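PDB 6WT8: STING-associated CdnE c-di-GMP synthase from Flavobacteriaceae, which synthesises the signal c-di-GMP as a CD-NTase of a bacterial CBASS defence system, probably for sensing by its partner STING. Local coordinates for residues Thr24-Glu29 with Leu296-Leu301; Ile49-Ser54 with Ile257-Asn262. All blocks are in the same frame, centred on the assembly; numbering follows the deposited sequence.

Both contacts lie in the helical part of the chain, on the same side of its centre, with their own centres about 12 Å apart. Contact 1 joins the start of helix 27-31 to the turn leading into helix 300-314, while contact 2 crosses helix 46-56 over helix 253-266. Along the chain the order is 24-29, 49-54, 257-262, 296-301, so contact 2 falls within the span that contact 1 brings together. They touch directly: Lys52 CG lies 3.4 Å from Tyr298 CE2, and Leu299 packs on Ile51. Together they fasten the N-terminal helices to late helices of the chain, with the strands of the nucleotidyltransferase sheet lying between in sequence.

Contact 1. Residues Thr24-Glu29 with Leu296-Leu301; sequences TKMYSE and LHYLDL
A selenomethionine methyl rests on a tyrosine face: CE of Met26 stands 4.0 Å from the centroid of the Tyr298 ring, 26° off its normal and nearest to CG, a CH-pi contact. The Met26 chain bends at chi3 (-73°), which turns CE to the ring, while SE lies oblique to the ring in a Met-aromatic contact. Selenium replaces sulfur here; methionine suits the place because its long unbranched side chain can lay its methyl on a flat ring. Leu299 CG covers the opposite face, offset toward the rim.

At the ring edge sits Ser28, whose OG accepts a bent hydrogen bond (136°) from the backbone N of Tyr298, 3.1 Å away. Serine is small enough to approach the turn and still offer this acceptor. His297 CD2 comes within 3.3 Å of Ser28 O, while its NE2 bonds to Glu43. Glu29 packs its CG 3.8 Å from Tyr298 CE1, and its OE2 takes the N-H of Met26 from above the carboxylate plane at 2.9 Å, besides a salt bridge to Lys56.

Helix 46-56 borders the contact, with Met55 against Met26 and Tyr298, and Ser48 bonded to the tyrosine hydroxyl; Met26 also touches Asn255 of helix 253-266.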
loop_
_atom_site.group_PDB
_atom_site.type_symbol
_atom_site.label_atom_id
_atom_site.label_comp_id
_atom_site.label_asym_id
_atom_site.label_seq_id
_atom_site.Cartn_x
_atom_site.Cartn_y
_atom_site.Cartn_z
ATOM N N THR A 24 -16.097 -12.867 -4.691
ATOM C CA THR A 24 -17.202 -12.381 -3.863
ATOM C C THR A 24 -17.782 -11.108 -4.453
ATOM O O THR A 24 -17.055 -10.161 -4.761
ATOM C CB THR A 24 -16.697 -12.107 -2.452
ATOM O OG1 THR A 24 -16.089 -13.304 -1.950
ATOM C CG2 THR A 24 -17.838 -11.657 -1.531
ATOM N N LYS A 25 -19.104 -11.093 -4.625
ATOM C CA LYS A 25 -19.758 -9.903 -5.145
ATOM C C LYS A 25 -19.688 -8.790 -4.113
ATOM O O LYS A 25 -19.738 -9.021 -2.894
ATOM C CB LYS A 25 -21.224 -10.182 -5.466
ATOM C CG LYS A 25 -21.468 -11.176 -6.594
ATOM C CD LYS A 25 -22.997 -11.312 -6.739
ATOM C CE LYS A 25 -23.440 -12.345 -7.735
ATOM N NZ LYS A 25 -24.927 -12.102 -7.989
HETATM N N MSE A 26 -19.553 -7.572 -4.608
HETATM C CA MSE A 26 -19.708 -6.435 -3.725
HETATM C C MSE A 26 -21.144 -6.391 -3.256
HETATM O O MSE A 26 -22.089 -6.670 -4.005
HETATM C CB MSE A 26 -19.378 -5.140 -4.428
HETATM C CG MSE A 26 -17.918 -5.080 -4.824
HETATM SE SE MSE A 26 -17.469 -3.498 -5.976
HETATM C CE MSE A 26 -18.284 -4.082 -7.581
ATOM N N TYR A 27 -21.330 -6.005 -2.006
ATOM C CA TYR A 27 -22.686 -6.094 -1.459
ATOM C C TYR A 27 -23.648 -5.149 -2.173
ATOM O O TYR A 27 -24.828 -5.483 -2.322
ATOM C CB TYR A 27 -22.699 -5.800 0.041
ATOM C CG TYR A 27 -22.463 -7.020 0.906
ATOM C CD1 TYR A 27 -21.774 -8.125 0.410
ATOM C CD2 TYR A 27 -22.948 -7.066 2.216
ATOM C CE1 TYR A 27 -21.569 -9.242 1.190
ATOM C CE2 TYR A 27 -22.751 -8.171 3.009
ATOM C CZ TYR A 27 -22.066 -9.253 2.492
ATOM O OH TYR A 27 -21.871 -10.361 3.281
ATOM N N SER A 28 -23.163 -3.996 -2.655
ATOM C CA SER A 28 -24.108 -3.096 -3.295
ATOM C C SER A 28 -24.614 -3.683 -4.585
ATOM O O SER A 28 -25.668 -3.257 -5.064
ATOM C CB SER A 28 -23.491 -1.714 -3.558
ATOM O OG SER A 28 -22.372 -1.743 -4.489
ATOM N N GLU A 29 -23.913 -4.684 -5.149
ATOM C CA GLU A 29 -24.457 -5.360 -6.337
ATOM C C GLU A 29 -25.829 -5.972 -6.075
ATOM O O GLU A 29 -26.710 -5.934 -6.944
ATOM C CB GLU A 29 -23.529 -6.486 -6.807
ATOM C CG GLU A 29 -22.270 -6.009 -7.472
ATOM C CD GLU A 29 -21.434 -7.187 -7.905
ATOM O OE1 GLU A 29 -21.940 -7.936 -8.793
ATOM O OE2 GLU A 29 -20.328 -7.344 -7.347
ATOM N N LEU A 296 -23.013 4.580 -1.097
ATOM C CA LEU A 296 -23.293 4.612 -2.530
ATOM C C LEU A 296 -23.137 3.228 -3.157
ATOM O O LEU A 296 -22.239 2.453 -2.796
ATOM C CB LEU A 296 -22.325 5.563 -3.237
ATOM C CG LEU A 296 -22.602 7.056 -2.970
ATOM C CD1 LEU A 296 -21.591 7.836 -3.811
ATOM C CD2 LEU A 296 -23.971 7.441 -3.390
ATOM N N HIS A 297 -23.970 2.973 -4.167
ATOM C CA HIS A 297 -23.792 1.827 -5.040
ATOM C C HIS A 297 -22.471 1.948 -5.799
ATOM O O HIS A 297 -21.970 3.050 -6.078
ATOM C CB HIS A 297 -24.961 1.815 -6.002
ATOM C CG HIS A 297 -24.954 0.691 -7.014
ATOM N ND1 HIS A 297 -24.421 0.822 -8.293
ATOM C CD2 HIS A 297 -25.556 -0.526 -6.974
ATOM C CE1 HIS A 297 -24.631 -0.296 -8.961
ATOM N NE2 HIS A 297 -25.330 -1.125 -8.192
ATOM N N TYR A 298 -21.880 0.796 -6.163
ATOM C CA TYR A 298 -20.522 0.839 -6.741
ATOM C C TYR A 298 -20.425 1.683 -8.019
ATOM O O TYR A 298 -19.401 2.344 -8.215
ATOM C CB TYR A 298 -19.990 -0.587 -6.986
ATOM C CG TYR A 298 -20.586 -1.313 -8.177
ATOM C CD1 TYR A 298 -21.823 -1.988 -8.084
ATOM C CD2 TYR A 298 -19.970 -1.260 -9.427
ATOM C CE1 TYR A 298 -22.388 -2.606 -9.205
ATOM C CE2 TYR A 298 -20.536 -1.865 -10.545
ATOM C CZ TYR A 298 -21.723 -2.541 -10.436
ATOM O OH TYR A 298 -22.300 -3.136 -11.548
ATOM N N LEU A 299 -21.473 1.722 -8.855
ATOM C CA LEU A 299 -21.376 2.525 -10.084
ATOM C C LEU A 299 -21.301 4.003 -9.742
ATOM O O LEU A 299 -20.663 4.771 -10.459
ATOM C CB LEU A 299 -22.568 2.258 -11.025
ATOM C CG LEU A 299 -22.567 0.844 -11.679
ATOM C CD1 LEU A 299 -23.838 0.653 -12.431
ATOM C CD2 LEU A 299 -21.387 0.651 -12.639
ATOM N N ASP A 300 -21.976 4.422 -8.668
ATOM C CA ASP A 300 -21.949 5.831 -8.315
ATOM C C ASP A 300 -20.595 6.243 -7.757
ATOM O O ASP A 300 -20.311 7.446 -7.721
ATOM C CB ASP A 300 -23.064 6.144 -7.302
ATOM C CG ASP A 300 -24.476 6.001 -7.916
ATOM O OD1 ASP A 300 -24.606 5.966 -9.147
ATOM O OD2 ASP A 300 -25.487 5.922 -7.177
ATOM N N LEU A 301 -19.737 5.289 -7.352
ATOM C CA LEU A 301 -18.388 5.646 -6.934
ATOM C C LEU A 301 -17.569 6.211 -8.069
ATOM O O LEU A 301 -16.581 6.934 -7.808
ATOM C CB LEU A 301 -17.641 4.439 -6.355
ATOM C CG LEU A 301 -18.300 3.836 -5.125
ATOM C CD1 LEU A 301 -17.550 2.562 -4.693
ATOM C CD2 LEU A 301 -18.372 4.826 -3.961
#

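Contact 2. Residues Ile49-Ser54 with Ile257-Asn262; sequences IYIKES and IRFLKN
Ser54 and Asn262 meet where helix 46-56 crosses helix 253-266; the axes of the two short segments approach to 8.9 Å, with 114° between their N-to-C directions. Ser54 is small enough for the helices to come close, its CA nearest that of Phe259. Its OG lies 3.6 Å from Asn262 CB. The serine hydroxyl turns back on its own helix, OG anti to the carbonyl carbon (chi1 -71°), and donates to Tyr50 O at 2.9 Å. That oxygen also accepts from Ser54 N, the two donors arriving from opposite faces of its plane. The same OG lies over one face of the Tyr50 ring, toward the rim.

Phe259 completes this packed side, bringing the CD1 edge of its ring to 3.9 Å from Ser54 CB and CE1 to 4.0 Å from Ile51 CG1, an oblique approach. Leucine and isoleucine side chains of helix 336-360 also pack on Phe259 and Ile51, so bulky apolar groups suit this place.

The looser side, by the partly exposed Glu53, is bridged by water: one molecule accepts from Asn262 ND2 at 2.9 Å and donates to Glu53 O. ND2 also gives a bent bond to Ser54 O at 2.9 Å, in the carbonyl plane and on a lone pair, although the oxygen sits 22° out of the asparagine amide plane. Its two hydrogens must be shared among three acceptors, which fits the weakness of its bond to Arg258 O.

An alanine at Asn262 would probably leave Ser54 O without its cross-helix donor, the water without its asparagine donor and Arg15 without its OD1 partner. The chemistry thus implies a joint in which a single amide ties together a backbone carbonyl of the buried Ser54, a water and an arginine of helix 5-16, beside a mainly apolar flank.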
loop_
_atom_site.group_PDB
_atom_site.type_symbol
_atom_site.label_atom_id
_atom_site.label_comp_id
_atom_site.label_asym_id
_atom_site.label_seq_id
_atom_site.Cartn_x
_atom_site.Cartn_y
_atom_site.Cartn_z
ATOM N N ILE A 49 -19.395 -4.383 -16.171
ATOM C CA ILE A 49 -18.538 -5.530 -15.848
ATOM C C ILE A 49 -17.078 -5.113 -15.721
ATOM O O ILE A 49 -16.343 -5.575 -14.829
ATOM C CB ILE A 49 -18.730 -6.628 -16.908
ATOM C CG1 ILE A 49 -20.155 -7.140 -16.821
ATOM C CG2 ILE A 49 -17.764 -7.755 -16.699
ATOM C CD1 ILE A 49 -20.499 -7.990 -18.060
ATOM N N TYR A 50 -16.624 -4.242 -16.618
ATOM C CA TYR A 50 -15.263 -3.729 -16.498
ATOM C C TYR A 50 -15.055 -3.045 -15.151
ATOM O O TYR A 50 -14.017 -3.238 -14.503
ATOM C CB TYR A 50 -14.985 -2.746 -17.629
ATOM C CG TYR A 50 -13.654 -2.022 -17.508
ATOM C CD1 TYR A 50 -12.453 -2.723 -17.502
ATOM C CD2 TYR A 50 -13.624 -0.643 -17.389
ATOM C CE1 TYR A 50 -11.168 -2.043 -17.380
ATOM C CE2 TYR A 50 -12.366 0.041 -17.279
ATOM C CZ TYR A 50 -11.182 -0.666 -17.273
ATOM O OH TYR A 50 -9.922 -0.053 -17.184
ATOM N N ILE A 51 -15.979 -2.166 -14.789
ATOM C CA ILE A 51 -15.865 -1.479 -13.487
ATOM C C ILE A 51 -15.823 -2.492 -12.339
ATOM O O ILE A 51 -14.961 -2.405 -11.432
ATOM C CB ILE A 51 -17.032 -0.501 -13.314
ATOM C CG1 ILE A 51 -16.946 0.621 -14.346
ATOM C CG2 ILE A 51 -17.074 0.041 -11.871
ATOM C CD1 ILE A 51 -18.249 1.404 -14.483
ATOM N N LYS A 52 -16.724 -3.481 -12.377
ATOM C CA LYS A 52 -16.784 -4.469 -11.284
ATOM C C LYS A 52 -15.475 -5.218 -11.149
ATOM O O LYS A 52 -14.967 -5.427 -10.030
ATOM C CB LYS A 52 -17.913 -5.489 -11.534
ATOM C CG LYS A 52 -19.239 -4.939 -11.214
ATOM C CD LYS A 52 -20.318 -6.062 -11.269
ATOM C CE LYS A 52 -20.456 -6.658 -12.653
ATOM N NZ LYS A 52 -21.701 -7.591 -12.758
ATOM N N GLU A 53 -14.946 -5.710 -12.272
ATOM C CA GLU A 53 -13.764 -6.553 -12.194
ATOM C C GLU A 53 -12.535 -5.720 -11.875
ATOM O O GLU A 53 -11.614 -6.215 -11.209
ATOM C CB GLU A 53 -13.650 -7.348 -13.499
ATOM C CG GLU A 53 -14.885 -8.303 -13.539
ATOM C CD GLU A 53 -14.839 -9.377 -14.603
ATOM O OE1 GLU A 53 -13.840 -9.425 -15.350
ATOM O OE2 GLU A 53 -15.841 -10.164 -14.694
ATOM N N SER A 54 -12.552 -4.442 -12.273
ATOM C CA SER A 54 -11.473 -3.535 -11.894
ATOM C C SER A 54 -11.511 -3.206 -10.399
ATOM O O SER A 54 -10.459 -2.994 -9.788
ATOM C CB SER A 54 -11.566 -2.236 -12.679
ATOM O OG SER A 54 -11.227 -2.437 -14.039
ATOM N N ILE A 257 -9.655 2.246 -4.785
ATOM C CA ILE A 257 -8.210 2.235 -5.045
ATOM C C ILE A 257 -7.895 1.311 -6.220
ATOM O O ILE A 257 -7.122 1.662 -7.144
ATOM C CB ILE A 257 -7.484 1.789 -3.775
ATOM C CG1 ILE A 257 -7.521 2.959 -2.778
ATOM C CG2 ILE A 257 -5.981 1.417 -4.094
ATOM C CD1 ILE A 257 -7.045 2.604 -1.366
ATOM N N ARG A 258 -8.434 0.072 -6.164
ATOM C CA ARG A 258 -8.126 -0.896 -7.222
ATOM C C ARG A 258 -8.663 -0.411 -8.560
ATOM O O ARG A 258 -8.031 -0.624 -9.591
ATOM C CB ARG A 258 -8.699 -2.271 -6.837
ATOM C CG ARG A 258 -7.935 -2.854 -5.628
ATOM C CD ARG A 258 -8.306 -4.325 -5.360
ATOM N NE ARG A 258 -9.693 -4.363 -4.944
ATOM C CZ ARG A 258 -10.168 -4.642 -3.723
ATOM N NH1 ARG A 258 -9.461 -5.032 -2.641
ATOM N NH2 ARG A 258 -11.460 -4.562 -3.564
ATOM N N PHE A 259 -9.862 0.194 -8.561
ATOM C CA PHE A 259 -10.410 0.742 -9.804
ATOM C C PHE A 259 -9.478 1.770 -10.398
ATOM O O PHE A 259 -9.134 1.681 -11.574
ATOM C CB PHE A 259 -11.777 1.367 -9.504
ATOM C CG PHE A 259 -12.442 2.019 -10.676
ATOM C CD1 PHE A 259 -12.860 1.285 -11.739
ATOM C CD2 PHE A 259 -12.740 3.334 -10.635
ATOM C CE1 PHE A 259 -13.501 1.898 -12.848
ATOM C CE2 PHE A 259 -13.380 3.948 -11.714
ATOM C CZ PHE A 259 -13.792 3.212 -12.802
ATOM N N LEU A 260 -9.034 2.756 -9.599
ATOM C CA LEU A 260 -8.177 3.797 -10.201
ATOM C C LEU A 260 -6.847 3.211 -10.681
ATOM O O LEU A 260 -6.296 3.640 -11.703
ATOM C CB LEU A 260 -7.909 4.936 -9.201
ATOM C CG LEU A 260 -8.918 6.036 -8.971
ATOM C CD1 LEU A 260 -8.135 7.194 -8.251
ATOM C CD2 LEU A 260 -9.530 6.537 -10.287
ATOM N N LYS A 261 -6.286 2.237 -9.938
ATOM C CA LYS A 261 -5.049 1.587 -10.384
ATOM C C LYS A 261 -5.251 0.891 -11.722
ATOM O O LYS A 261 -4.394 0.987 -12.614
ATOM C CB LYS A 261 -4.566 0.590 -9.329
ATOM C CG LYS A 261 -3.940 1.225 -8.103
ATOM C CD LYS A 261 -3.408 0.087 -7.228
ATOM C CE LYS A 261 -2.856 0.560 -5.956
ATOM N NZ LYS A 261 -2.096 -0.647 -5.393
ATOM N N ASN A 262 -6.396 0.235 -11.911
ATOM C CA ASN A 262 -6.663 -0.423 -13.187
ATOM C C ASN A 262 -6.826 0.606 -14.292
ATOM O O ASN A 262 -6.363 0.381 -15.416
ATOM C CB ASN A 262 -7.940 -1.294 -13.069
ATOM C CG ASN A 262 -7.605 -2.735 -12.607
ATOM O OD1 ASN A 262 -6.868 -3.436 -13.302
ATOM N ND2 ASN A 262 -8.092 -3.158 -11.437
HETATM O O HOH W 1 -8.704 -5.956 -10.747
#